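Local coordinates for protein cellulose hydrolase (Bacillus licheniformis, PDB 4YZT) that hydrolyses internal beta-1,4-glucosidic bonds of cellulose as a tri-modular family 5 endoglucanase and binds cellotetraose in its barrel domain, at residues 123-137 against 164-178. Sequence-based numbering, arbitrary orientation.
Sequences ISRMGNSQQETLDKL and TGMSAYQMNLLNREM
Met126 CE lies over one face of the Gln170 side-chain amide, 4.1 Å from NE2, while Gly127 CA sits close to the amide plane beside OE1 of Gln170, at 3.8 Å. The amides of Gln130 and Gln170 have their planes turned 37° apart. Gln170 NE2 donates to Gln130 OE1 at 3.0 Å, nearly straight at 163° and on a lone pair in the carbonyl plane. The same nitrogen also donates to Met126 O at 3.0 Å, from above that carbonyl's plane and with a more bent N-H. At the other end of the amide, OE1 of Gln170 accepts from Ser167 N at 2.9 Å, while Ser167 OG takes the Gln170 backbone N-H: a capping box that starts helix 168-184. Three bonds thus fix the amide's rotation, and an alanine here would probably leave Met126 O and Gln130 OE1 without this donor and loosen the turn ahead of helix 130-147. Leu173 CD2 lies against the amide nitrogen of Gln130. An apolar seam starts where Leu134 CD2 meets Leu173 CD2 at 4.0 Å. With CG anti to the backbone N, Leu134 sends CD1 to Met178 CE at 3.7 Å. Leu137 crosses Leu174 at about a right angle, its CD2 3.6 Å from Leu174 CD1, and Trp122 covers Leu137 from helix 118-123. The axes of helix segments 130-137 and 168-178 cross at -33°; these are neighbouring outer helices of the TIM barrel, following strands 110-114 and 155-158. Polar bonds therefore tie the N-terminal ends of the two helices, whereas farther along mainly leucine and methionine packing joins them.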
loop_
_atom_site.group_PDB
_atom_site.type_symbol
_atom_site.label_atom_id
_atom_site.label_comp_id
_atom_site.label_asym_id
_atom_site.label_seq_id
_atom_site.Cartn_x
_atom_site.Cartn_y
_atom_site.Cartn_z
ATOM N N ILE A 123 -22.592 -7.891 -6.489
ATOM C CA ILE A 123 -22.273 -9.305 -6.740
ATOM C C ILE A 123 -22.466 -10.157 -5.468
ATOM O O ILE A 123 -22.796 -11.347 -5.555
ATOM C CB ILE A 123 -20.847 -9.463 -7.301
ATOM C CG1 ILE A 123 -20.737 -8.725 -8.647
ATOM C CG2 ILE A 123 -20.492 -10.933 -7.517
ATOM C CD1 ILE A 123 -19.346 -8.755 -9.243
ATOM N N SER A 124 -22.328 -9.549 -4.292
ATOM C CA SER A 124 -22.466 -10.307 -3.039
ATOM C C SER A 124 -23.922 -10.713 -2.749
ATOM O O SER A 124 -24.206 -11.400 -1.764
ATOM C CB SER A 124 -21.893 -9.505 -1.864
ATOM O OG SER A 124 -22.549 -8.256 -1.761
ATOM N N ARG A 125 -24.837 -10.313 -3.627
ATOM C CA ARG A 125 -26.199 -10.835 -3.607
ATOM C C ARG A 125 -26.263 -12.289 -4.110
ATOM O O ARG A 125 -27.335 -12.916 -4.073
ATOM C CB ARG A 125 -27.115 -9.946 -4.454
ATOM C CG ARG A 125 -27.512 -8.653 -3.778
ATOM N N MET A 126 -25.128 -12.812 -4.588
ATOM C CA MET A 126 -25.033 -14.209 -5.052
ATOM C C MET A 126 -25.606 -15.225 -4.064
ATOM O O MET A 126 -26.301 -16.153 -4.466
ATOM C CB MET A 126 -23.574 -14.589 -5.347
ATOM C CG MET A 126 -23.109 -14.253 -6.745
ATOM S SD MET A 126 -23.799 -15.373 -7.980
ATOM C CE MET A 126 -22.891 -16.874 -7.625
ATOM N N GLY A 127 -25.302 -15.063 -2.780
ATOM C CA GLY A 127 -25.766 -16.023 -1.790
ATOM C C GLY A 127 -27.281 -16.139 -1.723
ATOM O O GLY A 127 -27.833 -17.242 -1.720
ATOM N N ASN A 128 -27.942 -14.985 -1.680
ATOM C CA ASN A 128 -29.389 -14.882 -1.534
ATOM C C ASN A 128 -30.153 -14.998 -2.861
ATOM O O ASN A 128 -31.315 -15.439 -2.897
ATOM C CB ASN A 128 -29.726 -13.548 -0.864
ATOM C CG ASN A 128 -31.186 -13.425 -0.524
ATOM O OD1 ASN A 128 -31.969 -12.839 -1.273
ATOM N ND2 ASN A 128 -31.567 -13.979 0.613
ATOM N N SER A 129 -29.503 -14.601 -3.948
ATOM C CA SER A 129 -30.165 -14.512 -5.243
ATOM C C SER A 129 -29.248 -14.935 -6.378
ATOM O O SER A 129 -28.960 -14.146 -7.284
ATOM C CB SER A 129 -30.655 -13.088 -5.493
ATOM O OG SER A 129 -31.473 -12.641 -4.425
ATOM N N GLN A 130 -28.796 -16.182 -6.339
ATOM C CA GLN A 130 -27.782 -16.610 -7.300
ATOM C C GLN A 130 -28.252 -16.540 -8.735
ATOM O O GLN A 130 -27.543 -16.035 -9.598
ATOM C CB GLN A 130 -27.309 -18.031 -7.019
ATOM C CG GLN A 130 -26.337 -18.513 -8.104
ATOM C CD GLN A 130 -25.907 -19.951 -7.934
ATOM O OE1 GLN A 130 -25.482 -20.361 -6.853
ATOM N NE2 GLN A 130 -26.001 -20.727 -9.016
ATOM N N GLN A 131 -29.432 -17.074 -9.012
ATOM C CA GLN A 131 -29.838 -17.208 -10.399
ATOM C C GLN A 131 -29.898 -15.825 -11.101
ATOM O O GLN A 131 -29.414 -15.684 -12.224
ATOM C CB GLN A 131 -31.163 -17.975 -10.475
ATOM C CG GLN A 131 -31.539 -18.456 -11.869
ATOM C CD GLN A 131 -32.147 -17.338 -12.668
ATOM O OE1 GLN A 131 -32.841 -16.479 -12.110
ATOM N NE2 GLN A 131 -31.885 -17.321 -13.970
ATOM N N GLU A 132 -30.411 -14.800 -10.421
ATOM C CA GLU A 132 -30.434 -13.446 -10.987
ATOM C C GLU A 132 -29.054 -12.783 -11.070
ATOM O O GLU A 132 -28.734 -12.109 -12.061
ATOM C CB GLU A 132 -31.359 -12.546 -10.177
ATOM C CG GLU A 132 -32.772 -12.493 -10.711
ATOM C CD GLU A 132 -33.785 -12.682 -9.615
ATOM O OE1 GLU A 132 -33.363 -13.064 -8.503
ATOM O OE2 GLU A 132 -34.996 -12.489 -9.862
ATOM N N THR A 133 -28.257 -12.939 -10.020
ATOM C CA THR A 133 -26.969 -12.248 -9.928
ATOM C C THR A 133 -25.958 -12.809 -10.924
ATOM O O THR A 133 -25.247 -12.060 -11.610
ATOM C CB THR A 133 -26.386 -12.345 -8.498
ATOM O OG1 THR A 133 -27.354 -11.861 -7.560
ATOM C CG2 THR A 133 -25.098 -11.521 -8.381
ATOM N N LEU A 134 -25.903 -14.135 -10.999
ATOM C CA LEU A 134 -24.975 -14.812 -11.892
ATOM C C LEU A 134 -25.350 -14.563 -13.355
ATOM O O LEU A 134 -24.469 -14.392 -14.197
ATOM C CB LEU A 134 -24.934 -16.309 -11.588
ATOM C CG LEU A 134 -23.893 -17.136 -12.347
ATOM C CD1 LEU A 134 -22.476 -16.737 -11.956
ATOM C CD2 LEU A 134 -24.131 -18.638 -12.110
ATOM N N ASP A 135 -26.651 -14.537 -13.646
ATOM C CA ASP A 135 -27.126 -14.192 -14.978
ATOM C C ASP A 135 -26.654 -12.800 -15.364
ATOM O O ASP A 135 -26.109 -12.603 -16.445
ATOM C CB ASP A 135 -28.656 -14.269 -15.056
ATOM C CG ASP A 135 -29.200 -13.743 -16.373
ATOM O OD1 ASP A 135 -29.078 -14.454 -17.395
ATOM O OD2 ASP A 135 -29.768 -12.626 -16.379
ATOM N N LYS A 136 -26.839 -11.842 -14.461
ATOM C CA LYS A 136 -26.377 -10.477 -14.673
ATOM C C LYS A 136 -24.850 -10.370 -14.858
ATOM O O LYS A 136 -24.383 -9.680 -15.760
ATOM C CB LYS A 136 -26.808 -9.595 -13.505
ATOM C CG LYS A 136 -26.270 -8.159 -13.574
ATOM C CD LYS A 136 -26.861 -7.301 -12.459
ATOM C CE LYS A 136 -26.163 -5.954 -12.374
ATOM N NZ LYS A 136 -26.729 -5.103 -11.312
ATOM N N LEU A 137 -24.079 -11.040 -14.002
ATOM C CA LEU A 137 -22.626 -10.992 -14.108
ATOM C C LEU A 137 -22.144 -11.582 -15.445
ATOM O O LEU A 137 -21.249 -11.021 -16.094
ATOM C CB LEU A 137 -21.978 -11.719 -12.921
ATOM C CG LEU A 137 -20.440 -11.765 -12.827
ATOM C CD1 LEU A 137 -19.833 -10.367 -12.766
ATOM C CD2 LEU A 137 -19.996 -12.569 -11.621
ATOM N N THR A 164 -17.201 -11.699 -2.398
ATOM C CA THR A 164 -17.760 -12.002 -1.086
ATOM C C THR A 164 -19.269 -12.302 -1.146
ATOM O O THR A 164 -19.914 -12.104 -2.179
ATOM C CB THR A 164 -17.489 -10.843 -0.129
ATOM O OG1 THR A 164 -17.797 -11.246 1.207
ATOM C CG2 THR A 164 -18.316 -9.626 -0.543
ATOM N N GLY A 165 -19.825 -12.811 -0.052
ATOM C CA GLY A 165 -21.269 -12.991 0.060
ATOM C C GLY A 165 -21.794 -14.231 -0.641
ATOM O O GLY A 165 -22.985 -14.325 -0.945
ATOM N N MET A 166 -20.903 -15.187 -0.893
ATOM C CA MET A 166 -21.272 -16.441 -1.545
ATOM C C MET A 166 -20.435 -17.564 -0.942
ATOM O O MET A 166 -19.430 -17.304 -0.289
ATOM C CB MET A 166 -21.051 -16.356 -3.060
ATOM C CG MET A 166 -19.583 -16.355 -3.478
ATOM S SD MET A 166 -19.342 -15.919 -5.222
ATOM C CE MET A 166 -19.435 -14.118 -5.120
ATOM N N SER A 167 -20.847 -18.808 -1.155
ATOM C CA SER A 167 -20.093 -19.949 -0.651
ATOM C C SER A 167 -18.862 -20.219 -1.518
ATOM O O SER A 167 -18.707 -19.635 -2.589
ATOM C CB SER A 167 -20.979 -21.193 -0.601
ATOM O OG SER A 167 -21.305 -21.635 -1.910
ATOM N N ALA A 168 -17.981 -21.096 -1.043
ATOM C CA ALA A 168 -16.799 -21.470 -1.806
ATOM C C ALA A 168 -17.215 -22.185 -3.083
ATOM O O ALA A 168 -16.574 -22.054 -4.124
ATOM C CB ALA A 168 -15.878 -22.349 -0.973
ATOM N N TYR A 169 -18.305 -22.935 -2.996
ATOM C CA TYR A 169 -18.852 -23.638 -4.148
ATOM C C TYR A 169 -19.332 -22.657 -5.206
ATOM O O TYR A 169 -19.096 -22.844 -6.403
ATOM C CB TYR A 169 -20.006 -24.544 -3.721
ATOM C CG TYR A 169 -20.594 -25.317 -4.857
ATOM C CD1 TYR A 169 -20.121 -26.587 -5.159
ATOM C CD2 TYR A 169 -21.627 -24.795 -5.628
ATOM C CE1 TYR A 169 -20.647 -27.313 -6.199
ATOM C CE2 TYR A 169 -22.162 -25.518 -6.680
ATOM C CZ TYR A 169 -21.664 -26.778 -6.959
ATOM O OH TYR A 169 -22.177 -27.540 -7.992
ATOM N N GLN A 170 -20.030 -21.617 -4.754
ATOM C CA GLN A 170 -20.535 -20.592 -5.657
ATOM C C GLN A 170 -19.404 -19.816 -6.320
ATOM O O GLN A 170 -19.485 -19.445 -7.491
ATOM C CB GLN A 170 -21.441 -19.633 -4.893
ATOM C CG GLN A 170 -22.792 -20.210 -4.526
ATOM C CD GLN A 170 -23.644 -19.179 -3.821
ATOM O OE1 GLN A 170 -23.318 -18.751 -2.713
ATOM N NE2 GLN A 170 -24.725 -18.749 -4.474
ATOM N N MET A 171 -18.353 -19.566 -5.549
ATOM C CA MET A 171 -17.160 -18.921 -6.069
ATOM C C MET A 171 -16.556 -19.743 -7.202
ATOM O O MET A 171 -16.207 -19.220 -8.258
ATOM C CB MET A 171 -16.125 -18.738 -4.966
ATOM C CG MET A 171 -14.807 -18.201 -5.488
ATOM S SD MET A 171 -14.817 -16.404 -5.657
ATOM C CE MET A 171 -14.604 -16.189 -7.409
ATOM N N ASN A 172 -16.426 -21.041 -6.970
ATOM C CA ASN A 172 -15.864 -21.905 -7.992
ATOM C C ASN A 172 -16.773 -21.992 -9.223
ATOM O O ASN A 172 -16.286 -22.014 -10.358
ATOM C CB ASN A 172 -15.567 -23.285 -7.406
ATOM C CG ASN A 172 -14.363 -23.264 -6.458
ATOM O OD1 ASN A 172 -13.397 -22.509 -6.658
ATOM N ND2 ASN A 172 -14.418 -24.089 -5.418
ATOM N N LEU A 173 -18.088 -21.996 -9.002
ATOM C CA LEU A 173 -19.049 -21.940 -10.100
ATOM C C LEU A 173 -18.902 -20.639 -10.874
ATOM O O LEU A 173 -18.940 -20.631 -12.104
ATOM C CB LEU A 173 -20.493 -22.070 -9.586
ATOM C CG LEU A 173 -21.611 -21.822 -10.613
ATOM C CD1 LEU A 173 -21.545 -22.849 -11.727
ATOM C CD2 LEU A 173 -23.003 -21.837 -9.970
ATOM N N LEU A 174 -18.748 -19.538 -10.145
ATOM C CA LEU A 174 -18.699 -18.224 -10.763
ATOM C C LEU A 174 -17.467 -18.157 -11.654
ATOM O O LEU A 174 -17.550 -17.694 -12.784
ATOM C CB LEU A 174 -18.678 -17.121 -9.701
ATOM C CG LEU A 174 -18.643 -15.642 -10.105
ATOM C CD1 LEU A 174 -19.118 -14.784 -8.926
ATOM C CD2 LEU A 174 -17.246 -15.208 -10.517
ATOM N N ASN A 175 -16.331 -18.619 -11.139
ATOM C CA ASN A 175 -15.094 -18.626 -11.929
ATOM C C ASN A 175 -15.241 -19.421 -13.217
ATOM O O ASN A 175 -14.828 -18.962 -14.292
ATOM C CB ASN A 175 -13.926 -19.191 -11.114
ATOM C CG ASN A 175 -13.398 -18.206 -10.095
ATOM O OD1 ASN A 175 -13.657 -17.005 -10.193
ATOM N ND2 ASN A 175 -12.634 -18.702 -9.123
ATOM N N ARG A 176 -15.832 -20.612 -13.108
ATOM C CA ARG A 176 -15.996 -21.499 -14.247
ATOM C C ARG A 176 -16.925 -20.901 -15.304
ATOM O O ARG A 176 -16.652 -20.984 -16.499
ATOM C CB ARG A 176 -16.530 -22.864 -13.780
ATOM C CG ARG A 176 -16.738 -23.864 -14.918
ATOM C CD ARG A 176 -17.057 -25.276 -14.421
ATOM N NE ARG A 176 -18.228 -25.337 -13.546
ATOM C CZ ARG A 176 -18.162 -25.421 -12.222
ATOM N NH1 ARG A 176 -16.981 -25.465 -11.627
ATOM N NH2 ARG A 176 -19.275 -25.478 -11.492
ATOM N N GLU A 177 -18.031 -20.310 -14.858
ATOM C CA GLU A 177 -19.043 -19.802 -15.771
ATOM C C GLU A 177 -18.574 -18.552 -16.494
ATOM O O GLU A 177 -18.804 -18.406 -17.695
ATOM C CB GLU A 177 -20.344 -19.519 -15.027
ATOM C CG GLU A 177 -21.041 -20.774 -14.535
ATOM C CD GLU A 177 -21.596 -21.603 -15.670
ATOM O OE1 GLU A 177 -22.459 -21.081 -16.409
ATOM O OE2 GLU A 177 -21.167 -22.769 -15.829
ATOM N N MET A 178 -17.912 -17.658 -15.770
ATOM C CA MET A 178 -17.385 -16.445 -16.383
ATOM C C MET A 178 -16.240 -16.783 -17.330
ATOM O O MET A 178 -16.141 -16.212 -18.413
ATOM C CB MET A 178 -16.925 -15.441 -15.316
ATOM C CG MET A 178 -18.067 -14.937 -14.422
ATOM S SD MET A 178 -19.490 -14.333 -15.358
ATOM C CE MET A 178 -20.713 -15.562 -14.956
#